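Local coordinates for class II aldolase/adducin domain protein (Pseudomonas syringae pv. phaseolicola 1448A, PDB 3OCR) that is of unconfirmed function but belongs to the class II aldolase/adducin family, and may act as a lyase or possibly bind actin filaments, at residues L38-R43 against R255-L260; A45-W50 against I261-R266; L122-H127 against E200-Q205. All blocks are in the same frame, centred on the assembly; numbering follows the deposited sequence.

Interaction 1 (L38-R43 against R255-L260)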
loop_
_atom_site.group_PDB
_atom_site.type_symbol
_atom_site.label_atom_id
_atom_site.label_comp_id
_atom_site.label_asym_id
_atom_site.label_seq_id
_atom_site.Cartn_x
_atom_site.Cartn_y
_atom_site.Cartn_z
ATOM N N LEU A 38 12.798 -22.191 -11.337
ATOM C CA LEU A 38 12.859 -20.837 -11.929
ATOM C C LEU A 38 11.453 -20.295 -12.231
ATOM O O LEU A 38 11.194 -19.122 -11.990
ATOM C CB LEU A 38 13.749 -20.803 -13.196
ATOM C CG LEU A 38 13.987 -19.438 -13.816
ATOM C CD1 LEU A 38 14.770 -18.538 -12.845
ATOM C CD2 LEU A 38 14.726 -19.558 -15.169
ATOM N N ALA A 39 10.535 -21.159 -12.704
ATOM C CA ALA A 39 9.153 -20.739 -12.902
ATOM C C ALA A 39 8.467 -20.318 -11.594
ATOM O O ALA A 39 7.751 -19.302 -11.555
ATOM C CB ALA A 39 8.294 -21.867 -13.645
ATOM N N ALA A 40 8.709 -21.075 -10.520
ATOM C CA ALA A 40 8.205 -20.721 -9.206
ATOM C C ALA A 40 8.770 -19.383 -8.783
ATOM O O ALA A 40 8.063 -18.580 -8.178
ATOM C CB ALA A 40 8.582 -21.776 -8.188
ATOM N N ALA A 41 10.037 -19.140 -9.098
ATOM C CA ALA A 41 10.676 -17.858 -8.724
ATOM C C ALA A 41 9.992 -16.681 -9.445
ATOM O O ALA A 41 9.670 -15.668 -8.817
ATOM C CB ALA A 41 12.124 -17.894 -9.023
ATOM N N TYR A 42 9.706 -16.844 -10.742
ATOM C CA TYR A 42 8.931 -15.834 -11.484
ATOM C C TYR A 42 7.544 -15.541 -10.893
ATOM O O TYR A 42 7.207 -14.384 -10.672
ATOM C CB TYR A 42 8.815 -16.206 -12.963
ATOM C CG TYR A 42 10.011 -15.852 -13.817
ATOM C CD1 TYR A 42 10.143 -14.559 -14.345
ATOM C CD2 TYR A 42 10.999 -16.821 -14.139
ATOM C CE1 TYR A 42 11.192 -14.221 -15.163
ATOM C CE2 TYR A 42 12.066 -16.491 -14.967
ATOM C CZ TYR A 42 12.162 -15.174 -15.459
ATOM O OH TYR A 42 13.186 -14.790 -16.265
ATOM N N ARG A 43 6.741 -16.583 -10.663
ATOM C CA ARG A 43 5.448 -16.457 -10.004
ATOM C C ARG A 43 5.454 -15.914 -8.584
ATOM O O ARG A 43 4.512 -15.226 -8.183
ATOM C CB ARG A 43 4.735 -17.824 -9.979
ATOM C CG ARG A 43 4.618 -18.447 -11.349
ATOM C CD ARG A 43 3.405 -17.921 -12.089
ATOM N NE ARG A 43 3.121 -18.727 -13.272
ATOM C CZ ARG A 43 1.951 -19.293 -13.552
ATOM N NH1 ARG A 43 0.902 -19.132 -12.762
ATOM N NH2 ARG A 43 1.830 -19.993 -14.660
ATOM N N ARG A 255 14.356 -24.357 3.899
ATOM C CA ARG A 255 13.180 -24.084 4.728
ATOM C C ARG A 255 12.406 -22.848 4.233
ATOM O O ARG A 255 11.176 -22.874 4.106
ATOM C CB ARG A 255 13.617 -23.911 6.190
ATOM C CG ARG A 255 12.501 -23.743 7.194
ATOM C CD ARG A 255 13.036 -23.604 8.631
ATOM N NE ARG A 255 13.831 -24.767 9.001
ATOM C CZ ARG A 255 15.150 -24.745 9.176
ATOM N NH1 ARG A 255 15.831 -23.606 9.068
ATOM N NH2 ARG A 255 15.785 -25.861 9.492
ATOM N N HIS A 256 13.142 -21.762 3.990
ATOM C CA HIS A 256 12.589 -20.514 3.472
ATOM C C HIS A 256 11.903 -20.763 2.134
ATOM O O HIS A 256 10.808 -20.274 1.894
ATOM C CB HIS A 256 13.735 -19.503 3.299
ATOM C CG HIS A 256 13.303 -18.134 2.889
ATOM N ND1 HIS A 256 13.368 -17.049 3.738
ATOM C CD2 HIS A 256 12.871 -17.652 1.699
ATOM C CE1 HIS A 256 12.956 -15.966 3.100
ATOM N NE2 HIS A 256 12.658 -16.303 1.858
ATOM N N TRP A 257 12.566 -21.513 1.265
ATOM C CA TRP A 257 12.061 -21.765 -0.072
ATOM C C TRP A 257 10.800 -22.637 -0.023
ATOM O O TRP A 257 9.836 -22.375 -0.751
ATOM C CB TRP A 257 13.118 -22.472 -0.916
ATOM C CG TRP A 257 12.603 -22.945 -2.256
ATOM C CD1 TRP A 257 12.187 -24.217 -2.599
ATOM C CD2 TRP A 257 12.471 -22.143 -3.437
ATOM N NE1 TRP A 257 11.813 -24.238 -3.929
ATOM C CE2 TRP A 257 11.961 -22.977 -4.457
ATOM C CE3 TRP A 257 12.725 -20.795 -3.723
ATOM C CZ2 TRP A 257 11.712 -22.507 -5.760
ATOM C CZ3 TRP A 257 12.469 -20.318 -5.008
ATOM C CH2 TRP A 257 11.965 -21.174 -6.011
ATOM N N ASN A 258 10.820 -23.668 0.815
ATOM C CA ASN A 258 9.696 -24.636 0.881
ATOM C C ASN A 258 8.388 -23.967 1.335
ATOM O O ASN A 258 7.292 -24.395 0.951
ATOM C CB ASN A 258 10.024 -25.784 1.844
ATOM C CG ASN A 258 11.061 -26.746 1.297
ATOM O OD1 ASN A 258 11.374 -26.744 0.110
ATOM N ND2 ASN A 258 11.580 -27.600 2.166
ATOM N N ALA A 259 8.510 -22.948 2.178
ATOM C CA ALA A 259 7.353 -22.165 2.634
ATOM C C ALA A 259 6.848 -21.259 1.512
ATOM O O ALA A 259 5.651 -21.162 1.289
ATOM C CB ALA A 259 7.683 -21.342 3.894
ATOM N N LEU A 260 7.756 -20.600 0.806
ATOM C CA LEU A 260 7.375 -19.836 -0.391
ATOM C C LEU A 260 6.582 -20.709 -1.368
ATOM O O LEU A 260 5.554 -20.280 -1.883
ATOM C CB LEU A 260 8.595 -19.233 -1.079
ATOM C CG LEU A 260 9.235 -18.062 -0.318
ATOM C CD1 LEU A 260 10.426 -17.503 -1.082
ATOM C CD2 LEU A 260 8.249 -16.930 -0.016
#
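Ala40 and Ala41 meet the six-membered ring of Trp257, and this one indole makes the whole contact from its side. Both segments are helical: 38-43 belongs to helix 29-47, and 255-260 to helix 251-265. Their backbones stay well apart. The nearest CA pair, Ala40 CA and Leu260 CA, is 8.9 Å apart, so the gap is crossed by a long side chain meeting short ones.

Along helix 29-47, Ala40 comes first. Its CB points at the other helix and lies 4.0 Å from Trp257 CZ2. Trp257 CH2 is almost as close to the same methyl, at 4.1 Å from Ala40 CB. The methyl therefore sits across the CZ2-CH2 bond, approaching the ring obliquely. Ala41 is next. Its backbone is the nearer part, with Ala41 N 4.2 Å from Trp257 CH2. Its methyl is a looser neighbour, Ala41 CB standing 4.5 Å from Trp257 CH2.

The CA-CB bond of Trp257 does not itself aim at helix 29-47. The indole gets there because CG lies anti to the backbone N (chi1 172°), and a chi2 of -99° sets the ring plane steeply across the CA-CB bond. The benzene half then leads, and the pyrrole half with NE1 stays behind.

The same two alanines have further apolar neighbours. Ala40 also touches Ile261 and Leu264, and Ala41 touches Val199 and Ile203 of helix 199-219. Trp257 also packs on Glu200 of that helix.

No hydrogen bond spans the two segments, and the side-chain contacts are apolar. Only about 99 Å² is buried between them. The chemistry thus implies a van der Waals contact in the buried interior, where small alanine side chains leave the room that a broad indole occupies.

Interaction 2 (A45-W50 against I261-R266)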
loop_
_atom_site.group_PDB
_atom_site.type_symbol
_atom_site.label_atom_id
_atom_site.label_comp_id
_atom_site.label_asym_id
_atom_site.label_seq_id
_atom_site.Cartn_x
_atom_site.Cartn_y
_atom_site.Cartn_z
ATOM N N ALA A 45 7.681 -13.799 -7.453
ATOM C CA ALA A 45 8.032 -12.374 -7.614
ATOM C C ALA A 45 6.770 -11.598 -7.994
ATOM O O ALA A 45 6.581 -10.455 -7.573
ATOM C CB ALA A 45 9.114 -12.199 -8.687
ATOM N N ALA A 46 5.903 -12.251 -8.773
ATOM C CA ALA A 46 4.631 -11.675 -9.159
ATOM C C ALA A 46 3.729 -11.584 -7.943
ATOM O O ALA A 46 3.164 -10.527 -7.680
ATOM C CB ALA A 46 3.976 -12.497 -10.297
ATOM N N LEU A 47 3.621 -12.678 -7.189
ATOM C CA LEU A 47 2.848 -12.689 -5.937
ATOM C C LEU A 47 3.331 -11.614 -4.959
ATOM O O LEU A 47 2.522 -10.906 -4.380
ATOM C CB LEU A 47 2.922 -14.065 -5.281
ATOM C CG LEU A 47 2.109 -14.358 -4.030
ATOM C CD1 LEU A 47 0.609 -14.430 -4.366
ATOM C CD2 LEU A 47 2.582 -15.664 -3.397
ATOM N N LYS A 48 4.643 -11.499 -4.784
ATOM C CA LYS A 48 5.230 -10.515 -3.873
ATOM C C LYS A 48 5.364 -9.133 -4.495
ATOM O O LYS A 48 5.910 -8.227 -3.864
ATOM C CB LYS A 48 6.621 -10.968 -3.399
ATOM C CG LYS A 48 6.670 -12.319 -2.700
ATOM C CD LYS A 48 5.750 -12.360 -1.513
ATOM C CE LYS A 48 5.939 -13.629 -0.711
ATOM N NZ LYS A 48 5.097 -13.601 0.509
ATOM N N ARG A 49 4.890 -8.985 -5.733
ATOM C CA ARG A 49 4.904 -7.705 -6.446
ATOM C C ARG A 49 6.320 -7.136 -6.650
ATOM O O ARG A 49 6.548 -5.940 -6.450
ATOM C CB ARG A 49 3.987 -6.671 -5.743
ATOM C CG ARG A 49 2.515 -7.054 -5.707
ATOM C CD ARG A 49 1.689 -6.019 -4.946
ATOM N NE ARG A 49 0.257 -6.131 -5.248
ATOM C CZ ARG A 49 -0.629 -6.809 -4.513
ATOM N NH1 ARG A 49 -0.247 -7.448 -3.407
ATOM N NH2 ARG A 49 -1.906 -6.842 -4.881
ATOM N N TRP A 50 7.272 -7.985 -7.042
ATOM C CA TRP A 50 8.626 -7.513 -7.337
ATOM C C TRP A 50 8.809 -7.247 -8.834
ATOM O O TRP A 50 9.913 -7.351 -9.343
ATOM C CB TRP A 50 9.698 -8.513 -6.869
ATOM C CG TRP A 50 9.674 -8.877 -5.401
ATOM C CD1 TRP A 50 9.238 -8.102 -4.369
ATOM C CD2 TRP A 50 10.134 -10.101 -4.818
ATOM N NE1 TRP A 50 9.388 -8.768 -3.174
ATOM C CE2 TRP A 50 9.935 -9.998 -3.418
ATOM C CE3 TRP A 50 10.691 -11.276 -5.339
ATOM C CZ2 TRP A 50 10.264 -11.035 -2.530
ATOM C CZ3 TRP A 50 11.018 -12.311 -4.461
ATOM C CH2 TRP A 50 10.805 -12.180 -3.067
ATOM N N ILE A 261 7.064 -21.926 -1.609
ATOM C CA ILE A 261 6.372 -22.906 -2.494
ATOM C C ILE A 261 4.977 -23.280 -2.003
ATOM O O ILE A 261 4.032 -23.274 -2.790
ATOM C CB ILE A 261 7.215 -24.187 -2.728
ATOM C CG1 ILE A 261 8.487 -23.868 -3.523
ATOM C CG2 ILE A 261 6.392 -25.317 -3.428
ATOM C CD1 ILE A 261 8.244 -23.236 -4.879
ATOM N N ARG A 262 4.846 -23.633 -0.725
ATOM C CA ARG A 262 3.530 -23.922 -0.143
ATOM C C ARG A 262 2.586 -22.725 -0.327
ATOM O O ARG A 262 1.428 -22.911 -0.664
ATOM C CB ARG A 262 3.604 -24.323 1.353
ATOM C CG ARG A 262 4.343 -25.626 1.659
ATOM C CD ARG A 262 4.066 -26.161 3.100
ATOM N NE ARG A 262 4.351 -25.161 4.125
ATOM C CZ ARG A 262 5.564 -24.862 4.610
ATOM N NH1 ARG A 262 6.660 -25.519 4.221
ATOM N NH2 ARG A 262 5.679 -23.900 5.520
ATOM N N GLU A 263 3.086 -21.504 -0.100
ATOM C CA GLU A 263 2.278 -20.295 -0.278
ATOM C C GLU A 263 1.864 -20.102 -1.729
ATOM O O GLU A 263 0.691 -19.837 -2.020
ATOM C CB GLU A 263 3.036 -19.046 0.183
ATOM C CG GLU A 263 2.119 -17.833 0.339
ATOM C CD GLU A 263 2.876 -16.550 0.624
ATOM O OE1 GLU A 263 4.012 -16.614 1.157
ATOM O OE2 GLU A 263 2.327 -15.475 0.306
ATOM N N LEU A 264 2.838 -20.225 -2.633
ATOM C CA LEU A 264 2.578 -20.170 -4.064
ATOM C C LEU A 264 1.488 -21.167 -4.501
ATOM O O LEU A 264 0.538 -20.771 -5.153
ATOM C CB LEU A 264 3.877 -20.374 -4.868
ATOM C CG LEU A 264 3.758 -20.388 -6.405
ATOM C CD1 LEU A 264 3.120 -19.106 -6.944
ATOM C CD2 LEU A 264 5.091 -20.628 -7.054
ATOM N N GLU A 265 1.625 -22.434 -4.111
ATOM C CA GLU A 265 0.704 -23.517 -4.505
ATOM C C GLU A 265 -0.748 -23.246 -4.101
ATOM O O GLU A 265 -1.690 -23.814 -4.678
ATOM C CB GLU A 265 1.149 -24.831 -3.858
ATOM C CG GLU A 265 2.592 -25.224 -4.153
ATOM C CD GLU A 265 2.709 -26.430 -5.048
ATOM O OE1 GLU A 265 1.840 -27.313 -4.950
ATOM O OE2 GLU A 265 3.669 -26.503 -5.847
ATOM N N ARG A 266 -0.904 -22.399 -3.082
ATOM C CA ARG A 266 -2.185 -21.863 -2.641
ATOM C C ARG A 266 -2.918 -21.143 -3.778
ATOM O O ARG A 266 -4.140 -21.053 -3.757
ATOM C CB ARG A 266 -1.943 -20.899 -1.482
ATOM C CG ARG A 266 -2.957 -20.950 -0.373
ATOM C CD ARG A 266 -2.369 -20.397 0.921
ATOM N NE ARG A 266 -1.404 -21.329 1.501
ATOM C CZ ARG A 266 -0.529 -21.025 2.454
ATOM N NH1 ARG A 266 -0.474 -19.793 2.950
ATOM N NH2 ARG A 266 0.303 -21.958 2.902
#
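A Schellman motif ends helix 29-47, and Leu47 and Lys48, two residues inside its closing turn, reach Glu263 on helix 251-265. Two backbone bonds make the motif. Trp50 N gives to Ala45 O at 2.6 Å, and Arg49 N gives to Ala46 O at 3.0 Å. Arg49 takes the positive phi, 60°.

Lys48 and Glu263 reach toward each other from opposite directions and form a salt bridge. Lys48 NZ is 3.3 Å from Glu263 OE1, on the syn side of that oxygen and 16° out of the carboxylate plane. A second, weak bond runs from Lys48 NZ to Glu263 OE2 at 3.4 Å. The ammonium thus straddles both oxygens. The lysine chain bends at chi2 (-57°) and then runs straight to NZ, while the glutamate is extended beyond CG.

Leu47, in the last helical turn, crosses the glutamate at a slant. Its CD2 lies 3.7 Å from Glu263 OE2, giving the carboxylate an apolar neighbour. At the base of the lysine, Lys48 CB sits over one face of the Trp50 ring, toward the rim, 3.4 Å above its plane.

Glu263 also packs on Leu77 of the second subunit, whose Glu80 pairs with Arg262. The arrangement is that of a Schellman-terminated helix end joined to a neighbouring helix by a surface salt bridge.

Interaction 3 (L122-H127 against E200-Q205)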
loop_
_atom_site.group_PDB
_atom_site.type_symbol
_atom_site.label_atom_id
_atom_site.label_comp_id
_atom_site.label_asym_id
_atom_site.label_seq_id
_atom_site.Cartn_x
_atom_site.Cartn_y
_atom_site.Cartn_z
ATOM N N LEU A 122 27.677 -19.071 -9.592
ATOM C CA LEU A 122 26.316 -18.542 -9.495
ATOM C C LEU A 122 25.419 -19.251 -10.506
ATOM O O LEU A 122 25.552 -19.059 -11.716
ATOM C CB LEU A 122 26.281 -17.022 -9.629
ATOM C CG LEU A 122 27.145 -16.243 -8.615
ATOM C CD1 LEU A 122 27.126 -14.755 -8.951
ATOM C CD2 LEU A 122 26.714 -16.477 -7.131
ATOM N N GLN A 123 24.548 -20.116 -9.998
ATOM C CA GLN A 123 23.646 -20.892 -10.829
ATOM C C GLN A 123 22.356 -20.104 -11.127
ATOM O O GLN A 123 21.523 -20.540 -11.937
ATOM C CB GLN A 123 23.292 -22.196 -10.139
ATOM C CG GLN A 123 24.517 -23.100 -9.801
ATOM C CD GLN A 123 25.263 -23.555 -11.023
ATOM O OE1 GLN A 123 26.439 -23.215 -11.195
ATOM N NE2 GLN A 123 24.591 -24.307 -11.903
ATOM N N ALA A 124 22.182 -18.959 -10.472
ATOM C CA ALA A 124 20.980 -18.146 -10.699
ATOM C C ALA A 124 21.304 -16.693 -10.519
ATOM O O ALA A 124 22.066 -16.353 -9.617
ATOM C CB ALA A 124 19.859 -18.550 -9.775
ATOM N N VAL A 125 20.737 -15.851 -11.391
ATOM C CA VAL A 125 20.950 -14.400 -11.316
ATOM C C VAL A 125 19.595 -13.709 -11.461
ATOM O O VAL A 125 18.901 -13.882 -12.476
ATOM C CB VAL A 125 21.947 -13.883 -12.386
ATOM C CG1 VAL A 125 22.122 -12.333 -12.292
ATOM C CG2 VAL A 125 23.317 -14.596 -12.248
ATOM N N LEU A 126 19.228 -12.948 -10.439
ATOM C CA LEU A 126 17.959 -12.234 -10.387
ATOM C C LEU A 126 18.140 -10.745 -10.454
ATOM O O LEU A 126 18.974 -10.172 -9.746
ATOM C CB LEU A 126 17.247 -12.569 -9.085
ATOM C CG LEU A 126 17.151 -14.057 -8.695
ATOM C CD1 LEU A 126 16.457 -14.220 -7.347
ATOM C CD2 LEU A 126 16.475 -14.907 -9.756
ATOM N N HIS A 127 17.325 -10.082 -11.259
ATOM C CA HIS A 127 17.400 -8.642 -11.281
ATOM C C HIS A 127 16.003 -8.050 -11.139
ATOM O O HIS A 127 15.091 -8.489 -11.828
ATOM C CB HIS A 127 18.072 -8.168 -12.576
ATOM C CG HIS A 127 17.950 -6.700 -12.793
ATOM N ND1 HIS A 127 18.378 -5.775 -11.863
ATOM C CD2 HIS A 127 17.405 -5.992 -13.810
ATOM C CE1 HIS A 127 18.126 -4.559 -12.312
ATOM N NE2 HIS A 127 17.538 -4.663 -13.491
ATOM N N GLU A 200 16.929 -21.150 -5.244
ATOM C CA GLU A 200 16.456 -20.997 -3.861
ATOM C C GLU A 200 17.334 -19.999 -3.091
ATOM O O GLU A 200 16.835 -19.112 -2.396
ATOM C CB GLU A 200 16.439 -22.336 -3.142
ATOM C CG GLU A 200 15.629 -23.452 -3.861
ATOM C CD GLU A 200 16.486 -24.372 -4.721
ATOM O OE1 GLU A 200 17.084 -23.909 -5.715
ATOM O OE2 GLU A 200 16.533 -25.577 -4.414
ATOM N N HIS A 201 18.640 -20.167 -3.212
ATOM C CA HIS A 201 19.578 -19.266 -2.530
ATOM C C HIS A 201 19.437 -17.801 -3.017
ATOM O O HIS A 201 19.411 -16.861 -2.200
ATOM C CB HIS A 201 21.009 -19.804 -2.703
ATOM C CG HIS A 201 22.062 -18.922 -2.099
ATOM N ND1 HIS A 201 23.323 -18.796 -2.640
ATOM C CD2 HIS A 201 22.035 -18.113 -1.011
ATOM C CE1 HIS A 201 24.031 -17.945 -1.909
ATOM N NE2 HIS A 201 23.266 -17.511 -0.918
ATOM N N ALA A 202 19.368 -17.615 -4.341
ATOM C CA ALA A 202 19.198 -16.302 -4.951
ATOM C C ALA A 202 17.901 -15.639 -4.500
ATOM O O ALA A 202 17.870 -14.456 -4.181
ATOM C CB ALA A 202 19.274 -16.395 -6.510
ATOM N N ILE A 203 16.830 -16.421 -4.469
ATOM C CA ILE A 203 15.547 -15.901 -4.073
ATOM C C ILE A 203 15.508 -15.531 -2.590
ATOM O O ILE A 203 14.835 -14.552 -2.223
ATOM C CB ILE A 203 14.414 -16.939 -4.399
ATOM C CG1 ILE A 203 14.034 -16.855 -5.881
ATOM C CG2 ILE A 203 13.215 -16.699 -3.513
ATOM C CD1 ILE A 203 13.329 -15.540 -6.350
ATOM N N GLN A 204 16.205 -16.299 -1.732
ATOM C CA GLN A 204 16.204 -15.981 -0.312
ATOM C C GLN A 204 16.897 -14.642 -0.115
ATOM O O GLN A 204 16.395 -13.798 0.605
ATOM C CB GLN A 204 16.918 -17.033 0.558
ATOM C CG GLN A 204 16.822 -16.700 2.086
ATOM C CD GLN A 204 17.405 -17.761 3.010
ATOM O OE1 GLN A 204 18.303 -18.506 2.640
ATOM N NE2 GLN A 204 16.894 -17.820 4.233
ATOM N N GLN A 205 18.039 -14.454 -0.771
ATOM C CA GLN A 205 18.766 -13.186 -0.673
ATOM C C GLN A 205 17.935 -12.016 -1.215
ATOM O O GLN A 205 17.950 -10.922 -0.644
ATOM C CB GLN A 205 20.082 -13.282 -1.441
ATOM C CG GLN A 205 21.049 -14.370 -0.937
ATOM C CD GLN A 205 22.474 -14.008 -1.266
ATOM O OE1 GLN A 205 23.194 -13.471 -0.424
ATOM N NE2 GLN A 205 22.891 -14.287 -2.493
#
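Ala124 and Leu126 of the central mixed sheet pack against Ala202 and Ile203 of helix 199-219, which covers this face of the class II aldolase/adducin fold. Strand 124-127 and helix 200-205 run nearly parallel, 28° apart, with their axes 8.0 Å from each other at closest approach.

Ala124 and Leu126 lie two residues apart on the strand, so both project to the helix side. Between them they leave a shallow hollow, and the methyl of Ala202 fills it. Ala202 CB is 4.0 Å from Ala124 CB on one flank and 3.8 Å from Leu126 CG on the other. Two small residues facing each other let the backbones come close here, with Ala124 CA and Ala202 CA 6.3 Å apart.

Leu126 supplies the answering bump. With CG anti to the carbonyl carbon (chi1 -48°) and CD1 extended away from CA (chi2 178°), Leu126 CD1 reaches the dip between Ala202 and Ile203. The neighbouring strand 191-196 adds Thr194, which touches both Leu126 and Ala202. The strand begins with a classic beta bulge, where Gln123 and Ala124 together stand opposite Gly196 of strand 191-196.

No hydrogen bond crosses between strand and helix. The fit is made mostly by aliphatic carbons, and it is tightest where Leu126 CD1 lies 3.5 Å from Ile203 CD1 and equally close to the backbone oxygen, Ala202 O.

How the interactions relate
From the N terminus, helix 29-47 supplies the first segments of interactions 1 and 2, one after the other. The chain then enters the sheet, and strand 124-128 meets helix 199-219 in interaction 3, closing the shortest loop. Helix 251-265 finally returns to helix 29-47 and closes both long loops. Interactions 1 and 2 cross, since their segments alternate. Interaction 3 nests inside both. Interactions 1 and 2 adjoin, with Arg43 packing on Leu264 and Leu260 CD2 near Lys48 CE. Interaction 1 also touches interaction 3 through Leu260 and Ile203. Together they tie the first and last long helices to the helix lying on the sheet.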